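Local coordinates for protein Phikz039 (Pseudomonas phage phikz, PDB 3ZBQ) that is a phage tubulin-like protein of the tubulin/FtsZ family, known as PhuZ, and binds guanosine-5'-diphosphate, at residues 70-75 and 137-142; 149-154 and 160-165. One frame throughout, in Å; residues are numbered along the deposited sequence.

Interaction 1: residues 70-75 and 137-142; sequences MGKDRK and SDISLR
Ile139 has CG1 anti to its own backbone N (chi1 -166°), and this carries the end of the chain across to Lys72. The tip atom CD1 of Ile139 lies 3.4 Å from Lys72 O, and its CG1 lies 3.7 Å from the same oxygen. The other branch meets the lysine stem: Ile139 CG2 is 4.2 Å from Lys72 CD. These are van der Waals contacts, and no direct hydrogen bond crosses between 70-75 and 137-142. The lysine chain runs extended as far as CE, and a bend at its last torsion (chi4 66°) turns NZ. Its aliphatic part slants across Ile139, with Lys72 CD also 4.4 Å from Ser140 CB. Beyond CD the chain turns from the helix, and the side chain comes within about 4 Å of the bound guanosine-5'-diphosphate. Lys72 is one of the residues of that pocket.

Met70 to Asp73 form a type I' turn. Lys72 O faces the helix, where Asn143 ND2 also donates to it. One water adds a polar link, accepting from Arg74 NH1 at 3.1 Å and donating to Arg142 O at 3.2 Å. A helix begins within each segment. Asp73 is an N-cap whose side chain accepts from Ala76 N. Ser137 OG caps Ser140 N by a weak bond of 3.4 Å, while Ser140 OG is held by Asp136.

The turn lies just before helix 74-81 and probably forms part of the loop called T3 in tubulins. It packs on the first turns of helix 138-158, which follows strand 127-133. Elsewhere on this helix start, Leu141 and Asp138 meet the long helix 284-304, where Asp138 forms salt bridges with Arg296 and Lys303.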
loop_
_atom_site.group_PDB
_atom_site.type_symbol
_atom_site.label_atom_id
_atom_site.label_comp_id
_atom_site.label_asym_id
_atom_site.label_seq_id
_atom_site.Cartn_x
_atom_site.Cartn_y
_atom_site.Cartn_z
ATOM N N MET A 70 9.510 13.630 6.620
ATOM C CA MET A 70 9.274 14.523 5.494
ATOM C C MET A 70 8.013 15.377 5.678
ATOM O O MET A 70 7.672 16.180 4.812
ATOM C CB MET A 70 9.221 13.713 4.191
ATOM C CG MET A 70 10.586 13.209 3.752
ATOM S SD MET A 70 11.613 14.498 3.038
ATOM C CE MET A 70 13.027 14.408 4.128
ATOM N N GLY A 71 7.338 15.204 6.815
ATOM C CA GLY A 71 6.148 15.975 7.137
ATOM C C GLY A 71 5.145 16.169 6.012
ATOM O O GLY A 71 4.777 17.296 5.695
ATOM N N LYS A 72 4.709 15.063 5.409
ATOM C CA LYS A 72 3.705 15.059 4.337
ATOM C C LYS A 72 4.099 15.786 3.046
ATOM O O LYS A 72 3.244 16.062 2.199
ATOM C CB LYS A 72 2.337 15.525 4.858
ATOM C CG LYS A 72 1.798 14.631 5.951
ATOM C CD LYS A 72 0.379 15.030 6.314
ATOM C CE LYS A 72 -0.192 14.116 7.395
ATOM N NZ LYS A 72 0.519 14.262 8.694
ATOM N N ASP A 73 5.389 16.075 2.893
ATOM C CA ASP A 73 5.895 16.688 1.666
ATOM C C ASP A 73 6.303 15.576 0.710
ATOM O O ASP A 73 7.457 15.140 0.707
ATOM C CB ASP A 73 7.100 17.591 1.966
ATOM C CG ASP A 73 7.471 18.497 0.792
ATOM O OD1 ASP A 73 7.247 18.108 -0.380
ATOM O OD2 ASP A 73 7.992 19.603 1.051
ATOM N N ARG A 74 5.348 15.116 -0.094
ATOM C CA ARG A 74 5.565 13.972 -0.985
ATOM C C ARG A 74 6.648 14.234 -2.037
ATOM O O ARG A 74 7.432 13.340 -2.371
ATOM C CB ARG A 74 4.254 13.574 -1.676
ATOM C CG ARG A 74 3.625 12.300 -1.149
ATOM C CD ARG A 74 2.477 11.809 -2.040
ATOM N NE ARG A 74 2.797 10.541 -2.722
ATOM C CZ ARG A 74 2.706 10.355 -4.036
ATOM N NH1 ARG A 74 2.268 11.333 -4.818
ATOM N NH2 ARG A 74 3.027 9.177 -4.569
ATOM N N LYS A 75 6.688 15.452 -2.569
ATOM C CA LYS A 75 7.689 15.784 -3.581
ATOM C C LYS A 75 9.097 15.781 -3.004
ATOM O O LYS A 75 10.014 15.209 -3.598
ATOM C CB LYS A 75 7.374 17.117 -4.251
ATOM C CG LYS A 75 6.099 17.075 -5.061
ATOM C CD LYS A 75 5.902 18.351 -5.856
ATOM C CE LYS A 75 4.593 18.301 -6.618
ATOM N NZ LYS A 75 4.404 19.487 -7.495
ATOM N N SER A 137 -6.787 16.549 5.681
ATOM C CA SER A 137 -6.464 17.933 5.339
ATOM C C SER A 137 -6.241 18.038 3.843
ATOM O O SER A 137 -6.171 17.021 3.144
ATOM C CB SER A 137 -5.211 18.419 6.076
ATOM O OG SER A 137 -4.049 17.793 5.567
ATOM N N ASP A 138 -6.118 19.265 3.352
ATOM C CA ASP A 138 -5.836 19.485 1.939
ATOM C C ASP A 138 -4.582 18.740 1.480
ATOM O O ASP A 138 -4.593 18.059 0.446
ATOM C CB ASP A 138 -5.701 20.977 1.634
ATOM C CG ASP A 138 -5.356 21.239 0.182
ATOM O OD1 ASP A 138 -6.078 20.743 -0.705
ATOM O OD2 ASP A 138 -4.350 21.934 -0.080
ATOM N N ILE A 139 -3.508 18.839 2.260
ATOM C CA ILE A 139 -2.237 18.214 1.871
ATOM C C ILE A 139 -2.321 16.680 1.851
ATOM O O ILE A 139 -1.833 16.039 0.922
ATOM C CB ILE A 139 -1.025 18.737 2.724
ATOM C CG1 ILE A 139 0.311 18.344 2.067
ATOM C CG2 ILE A 139 -1.119 18.271 4.182
ATOM C CD1 ILE A 139 1.545 19.016 2.698
ATOM N N SER A 140 -2.950 16.081 2.856
ATOM C CA SER A 140 -3.032 14.616 2.887
ATOM C C SER A 140 -3.974 14.083 1.805
ATOM O O SER A 140 -3.767 12.987 1.265
ATOM C CB SER A 140 -3.444 14.111 4.270
ATOM O OG SER A 140 -4.764 14.499 4.585
ATOM N N LEU A 141 -5.011 14.849 1.479
ATOM C CA LEU A 141 -5.900 14.467 0.381
ATOM C C LEU A 141 -5.149 14.574 -0.944
ATOM O O LEU A 141 -5.274 13.711 -1.807
ATOM C CB LEU A 141 -7.159 15.340 0.373
ATOM C CG LEU A 141 -8.073 15.250 -0.859
ATOM C CD1 LEU A 141 -8.597 13.814 -1.080
ATOM C CD2 LEU A 141 -9.233 16.215 -0.708
ATOM N N ARG A 142 -4.365 15.638 -1.094
ATOM C CA ARG A 142 -3.499 15.803 -2.253
ATOM C C ARG A 142 -2.522 14.621 -2.351
ATOM O O ARG A 142 -2.282 14.075 -3.439
ATOM C CB ARG A 142 -2.745 17.128 -2.142
ATOM C CG ARG A 142 -1.930 17.495 -3.359
ATOM C CD ARG A 142 -1.033 18.679 -3.050
ATOM N NE ARG A 142 -1.789 19.767 -2.441
ATOM C CZ ARG A 142 -1.249 20.772 -1.756
ATOM N NH1 ARG A 142 0.064 20.836 -1.587
ATOM N NH2 ARG A 142 -2.029 21.710 -1.236
HETATM O O HOH W 1 0.658 13.921 -4.637
#

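Interaction 2: residues 149-154 and 160-165; sequences KTFEGV and VPMIIN
The Phe151 ring receives Ile164 over one face. Ile164 CG2 stands 3.9 Å from the ring centroid and 13° off the ring normal, a CH-pi contact. The second branch of the isoleucine reaches further along the ring: its CD1 is 3.6 Å from Phe151 CD2 and equally near CE2. The two side chains cross at about a right angle. Met162 comes to the ring obliquely. Its CE is 3.6 Å from Phe151 CD1, and its sulfur makes a Met-aromatic contact, with SD 4.9 Å from the centroid and 61° off the normal. CG of Met162 is anti to the backbone N (chi1 -176°), and the chain stays extended from there to CE. That shape brings SD up against the helix itself, 3.7 Å from Phe151 CA. Met162 SD also lies 3.8 Å from Val154 CG1. Nearer the strand backbone, Met162 CB is 3.7 Å from Phe151 O.

Helix 138-158 and strand 163-168 are here the second and third members of a beta-alpha-beta crossover that begins with strand 127-133. It belongs to the parallel part of the sheet in this tubulin-like fold. Phe151 packs on the strand, while Val154 leans on Met162 just before it, and all five touching residues are buried.

Polar bonds flank this apolar layer. Ser155 OG bonds to both Phe151 O and Met162 N, so one serine links the helix to the approach of the strand. Ile164 is fixed by backbone hydrogen bonds to Val222 and Leu224. Further out, Phe151 touches Val131, Met104 and Thr221, while helix 109-122 supplies Val117 against Met162 and Ser118 against Val154.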
loop_
_atom_site.group_PDB
_atom_site.type_symbol
_atom_site.label_atom_id
_atom_site.label_comp_id
_atom_site.label_asym_id
_atom_site.label_seq_id
_atom_site.Cartn_x
_atom_site.Cartn_y
_atom_site.Cartn_z
ATOM N N LYS A 149 -2.924 8.001 -8.270
ATOM C CA LYS A 149 -2.358 8.224 -9.593
ATOM C C LYS A 149 -1.027 7.506 -9.754
ATOM O O LYS A 149 -0.729 6.972 -10.830
ATOM C CB LYS A 149 -2.196 9.728 -9.848
ATOM C CG LYS A 149 -3.511 10.440 -10.148
ATOM C CD LYS A 149 -3.315 11.952 -10.100
ATOM C CE LYS A 149 -4.630 12.707 -10.266
ATOM N NZ LYS A 149 -5.224 12.511 -11.610
ATOM N N THR A 150 -0.237 7.479 -8.681
ATOM C CA THR A 150 1.049 6.780 -8.676
ATOM C C THR A 150 0.872 5.282 -8.984
ATOM O O THR A 150 1.646 4.709 -9.743
ATOM C CB THR A 150 1.764 6.971 -7.327
ATOM O OG1 THR A 150 2.166 8.356 -7.197
ATOM C CG2 THR A 150 2.983 6.058 -7.201
ATOM N N PHE A 151 -0.140 4.654 -8.391
ATOM C CA PHE A 151 -0.390 3.225 -8.648
ATOM C C PHE A 151 -0.559 2.981 -10.138
ATOM O O PHE A 151 -0.110 1.968 -10.680
ATOM C CB PHE A 151 -1.656 2.753 -7.932
ATOM C CG PHE A 151 -1.636 2.958 -6.437
ATOM C CD1 PHE A 151 -0.436 3.027 -5.731
ATOM C CD2 PHE A 151 -2.832 3.056 -5.735
ATOM C CE1 PHE A 151 -0.429 3.208 -4.350
ATOM C CE2 PHE A 151 -2.837 3.236 -4.349
ATOM C CZ PHE A 151 -1.636 3.307 -3.658
ATOM N N GLU A 152 -1.234 3.909 -10.799
ATOM C CA GLU A 152 -1.483 3.799 -12.230
ATOM C C GLU A 152 -0.187 4.007 -13.000
ATOM O O GLU A 152 0.091 3.293 -13.967
ATOM C CB GLU A 152 -2.535 4.824 -12.654
ATOM C CG GLU A 152 -3.313 4.468 -13.916
ATOM C CD GLU A 152 -4.483 3.518 -13.657
ATOM O OE1 GLU A 152 -4.324 2.546 -12.887
ATOM O OE2 GLU A 152 -5.572 3.735 -14.241
ATOM N N GLY A 153 0.605 4.982 -12.556
ATOM C CA GLY A 153 1.896 5.268 -13.162
ATOM C C GLY A 153 2.878 4.117 -12.997
ATOM O O GLY A 153 3.605 3.762 -13.933
ATOM N N VAL A 154 2.910 3.528 -11.803
ATOM C CA VAL A 154 3.794 2.391 -11.552
ATOM C C VAL A 154 3.351 1.169 -12.372
ATOM O O VAL A 154 4.188 0.439 -12.909
ATOM C CB VAL A 154 3.891 2.058 -10.039
ATOM C CG1 VAL A 154 4.581 0.712 -9.820
ATOM C CG2 VAL A 154 4.633 3.178 -9.292
ATOM N N VAL A 160 3.335 -4.044 -15.332
ATOM C CA VAL A 160 2.734 -5.102 -14.536
ATOM C C VAL A 160 1.671 -4.417 -13.696
ATOM O O VAL A 160 1.967 -3.406 -13.050
ATOM C CB VAL A 160 3.772 -5.734 -13.581
ATOM C CG1 VAL A 160 3.097 -6.699 -12.616
ATOM C CG2 VAL A 160 4.884 -6.438 -14.345
ATOM N N PRO A 161 0.432 -4.939 -13.702
ATOM C CA PRO A 161 -0.622 -4.295 -12.902
ATOM C C PRO A 161 -0.216 -4.204 -11.435
ATOM O O PRO A 161 0.232 -5.187 -10.835
ATOM C CB PRO A 161 -1.819 -5.246 -13.063
ATOM C CG PRO A 161 -1.552 -5.956 -14.364
ATOM C CD PRO A 161 -0.062 -6.146 -14.390
ATOM N N MET A 162 -0.343 -3.017 -10.859
ATOM C CA MET A 162 -0.019 -2.855 -9.461
ATOM C C MET A 162 -1.227 -3.254 -8.629
ATOM O O MET A 162 -2.314 -2.702 -8.794
ATOM C CB MET A 162 0.384 -1.403 -9.167
ATOM C CG MET A 162 0.819 -1.222 -7.763
ATOM S SD MET A 162 1.604 0.362 -7.503
ATOM C CE MET A 162 1.839 0.209 -5.741
ATOM N N ILE A 163 -1.035 -4.231 -7.749
ATOM C CA ILE A 163 -2.123 -4.772 -6.946
ATOM C C ILE A 163 -2.161 -4.050 -5.606
ATOM O O ILE A 163 -1.184 -4.070 -4.851
ATOM C CB ILE A 163 -1.919 -6.283 -6.683
ATOM C CG1 ILE A 163 -1.864 -7.061 -7.994
ATOM C CG2 ILE A 163 -3.004 -6.826 -5.751
ATOM C CD1 ILE A 163 -1.284 -8.451 -7.835
ATOM N N ILE A 164 -3.294 -3.421 -5.302
ATOM C CA ILE A 164 -3.437 -2.743 -4.024
ATOM C C ILE A 164 -4.596 -3.323 -3.208
ATOM O O ILE A 164 -5.698 -3.572 -3.725
ATOM C CB ILE A 164 -3.587 -1.205 -4.191
ATOM C CG1 ILE A 164 -4.933 -0.854 -4.825
ATOM C CG2 ILE A 164 -2.449 -0.641 -5.034
ATOM C CD1 ILE A 164 -5.280 0.643 -4.736
ATOM N N ASN A 165 -4.308 -3.577 -1.935
ATOM C CA ASN A 165 -5.321 -3.933 -0.956
ATOM C C ASN A 165 -5.605 -2.657 -0.169
ATOM O O ASN A 165 -4.746 -2.174 0.576
ATOM C CB ASN A 165 -4.807 -5.068 -0.067
ATOM C CG ASN A 165 -5.751 -5.404 1.060
ATOM O OD1 ASN A 165 -5.498 -5.058 2.214
ATOM N ND2 ASN A 165 -6.844 -6.093 0.742
#

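In the fold
From the N terminus, the chain passes through strands 7-12, 30-34 and 49-51 before reaching the turn at 70-75. Interaction 1 then closes a long loop of 61 residues, which holds strands 97-103 and 127-133 and helix 109-122. Interaction 2 opens after that loop has ended and closes a short one of five residues, the end of helix 138-158 and the link to strand 163-168. The two loops run in series, so they do not nest or cross. Both use helix 138-158: its start packs on the turn that carries Lys72 of the nucleotide pocket, and its later turns meet the sheet. Their centres are 19 Å apart, yet Arg74 NH2 reaches Thr150 OG1 at 2.9 Å, a probable hydrogen bond.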